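Local coordinates for amino acid ABC superfamily ATP binding cassette transporter, binding protein (Streptococcus pneumoniae, PDB 4H5G), which binds L-arginine and probably delivers it, as the substrate-binding component of an amino acid ABC transporter, to the membrane permease for uptake, at residues Ile126-Gln129 against Pro134-Met137. Numbering follows the deposited sequence.
With ARG (arginine), chain L.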
loop_
_atom_site.group_PDB
_atom_site.type_symbol
_atom_site.label_atom_id
_atom_site.label_comp_id
_atom_site.label_asym_id
_atom_site.label_seq_id
_atom_site.Cartn_x
_atom_site.Cartn_y
_atom_site.Cartn_z
ATOM N N ILE A 126 -18.602 -5.488 6.004
ATOM C CA ILE A 126 -17.167 -5.409 5.768
ATOM C C ILE A 126 -16.902 -4.400 4.656
ATOM O O ILE A 126 -17.660 -4.330 3.682
ATOM C CB ILE A 126 -16.598 -6.795 5.385
ATOM C CG1 ILE A 126 -16.897 -7.815 6.494
ATOM C CG2 ILE A 126 -15.087 -6.723 5.110
ATOM C CD1 ILE A 126 -16.323 -9.208 6.222
ATOM N N ALA A 127 -15.847 -3.605 4.824
ATOM C CA ALA A 127 -15.380 -2.700 3.772
ATOM C C ALA A 127 -13.973 -3.103 3.320
ATOM O O ALA A 127 -13.165 -3.595 4.110
ATOM C CB ALA A 127 -15.392 -1.260 4.266
ATOM N N ALA A 128 -13.679 -2.892 2.040
ATOM C CA ALA A 128 -12.318 -3.080 1.533
ATOM C C ALA A 128 -12.108 -2.118 0.377
ATOM O O ALA A 128 -13.066 -1.539 -0.127
ATOM C CB ALA A 128 -12.098 -4.506 1.087
ATOM N N GLN A 129 -10.861 -1.963 -0.048
ATOM C CA GLN A 129 -10.531 -0.962 -1.066
ATOM C C GLN A 129 -10.672 -1.540 -2.469
ATOM O O GLN A 129 -10.211 -2.648 -2.741
ATOM C CB GLN A 129 -9.106 -0.452 -0.844
ATOM C CG GLN A 129 -8.672 0.653 -1.789
ATOM C CD GLN A 129 -7.457 1.393 -1.267
ATOM O OE1 GLN A 129 -6.548 0.792 -0.678
ATOM N NE2 GLN A 129 -7.434 2.710 -1.476
ATOM N N PRO A 134 -6.830 -7.257 -0.396
ATOM C CA PRO A 134 -7.780 -7.438 0.716
ATOM C C PRO A 134 -9.245 -7.480 0.265
ATOM O O PRO A 134 -10.053 -8.178 0.876
ATOM C CB PRO A 134 -7.520 -6.216 1.604
ATOM C CG PRO A 134 -6.093 -5.866 1.331
ATOM C CD PRO A 134 -5.889 -6.149 -0.138
ATOM N N GLU A 135 -9.575 -6.749 -0.800
ATOM C CA GLU A 135 -10.923 -6.811 -1.364
ATOM C C GLU A 135 -11.207 -8.185 -1.965
ATOM O O GLU A 135 -12.246 -8.806 -1.687
ATOM C CB GLU A 135 -11.117 -5.726 -2.432
ATOM C CG GLU A 135 -12.501 -5.746 -3.075
ATOM C CD GLU A 135 -12.580 -4.881 -4.331
ATOM O OE1 GLU A 135 -13.631 -4.238 -4.562
ATOM O OE2 GLU A 135 -11.590 -4.848 -5.092
ATOM N N SER A 136 -10.268 -8.663 -2.776
ATOM C CA SER A 136 -10.410 -9.960 -3.442
ATOM C C SER A 136 -10.564 -11.083 -2.431
ATOM O O SER A 136 -11.354 -12.004 -2.622
ATOM C CB SER A 136 -9.202 -10.241 -4.342
ATOM O OG SER A 136 -9.133 -9.328 -5.417
ATOM N N MET A 137 -9.788 -11.003 -1.359
ATOM C CA MET A 137 -9.800 -12.026 -0.315
ATOM C C MET A 137 -11.166 -12.134 0.341
ATOM O O MET A 137 -11.660 -13.231 0.600
ATOM C CB MET A 137 -8.723 -11.710 0.733
ATOM C CG MET A 137 -7.313 -11.895 0.202
ATOM S SD MET A 137 -6.099 -11.318 1.394
ATOM C CE MET A 137 -6.277 -12.570 2.672
HETATM N N ARG L . -1.531 -4.504 -0.802
HETATM C CA ARG L . -2.865 -4.341 -1.398
HETATM C C ARG L . -2.818 -4.520 -2.899
HETATM O O ARG L . -1.756 -4.439 -3.538
HETATM C CB ARG L . -3.461 -2.969 -1.054
HETATM C CG ARG L . -2.547 -1.782 -1.347
HETATM C CD ARG L . -3.291 -0.448 -1.187
HETATM N NE ARG L . -2.379 0.699 -1.296
HETATM C CZ ARG L . -2.733 1.972 -1.152
HETATM N NH1 ARG L . -1.822 2.938 -1.260
HETATM N NH2 ARG L . -4.001 2.277 -0.896
HETATM O OXT ARG L . -3.858 -4.760 -3.518
#
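A128 and E135 meet where the first turn of helix 133-141 crosses the end of strand 125-129, and the pair illustrates how a small side chain lets a helix settle close to a sheet. The methyl CB of A128 points at the helix backbone and lies 3.6 Å from CA of E135, so the two CA atoms can approach to 4.9 Å. No hydrogen bond links the two segments directly.

Beside this apolar touch, CB of E135 sits 3.2 Å from the carbonyl oxygen of Q129, a snug approach. E135 holds CG anti to its own nitrogen (chi1 179°) and runs on extended alongside that oxygen, leaving OE2 of E135 3.5 Å from O of Q129. The carboxylate has its partners outside the two segments: OE2 hydrogen-bonds to the backbone N of G131, in the link, and OE1 to OG of S149, on strand 146-150. The Q129 oxygen is itself hydrogen-bonded to OG1 of T132, which also forms a hydrogen bond with the backbone nitrogen of E135. One hydroxyl thus ties the strand end to the helix start, while the glutamate pins the intervening turn and reaches strand 146-150.

Both segments also face the bound arginine. Q129, extended with chi1 at -177°, places OE1 3.0 Å from NH2 of the ligand, which donates a hydrogen bond to it; NE2 of the same amide hydrogen-bonds to the carbonyl of T151, an arrangement that should fix which end of the amide faces the guanidinium. At the other end of the ligand, CD of P134 packs 3.7 Å from CA of the bound arginine, and the backbone N of V133 hydrogen-bonds to the ligand.

Strand 125-129, helix 133-141 and strand 146-150 form a beta-alpha-beta unit of the type II periplasmic binding protein fold, its strand-to-helix junction lining the arginine pocket.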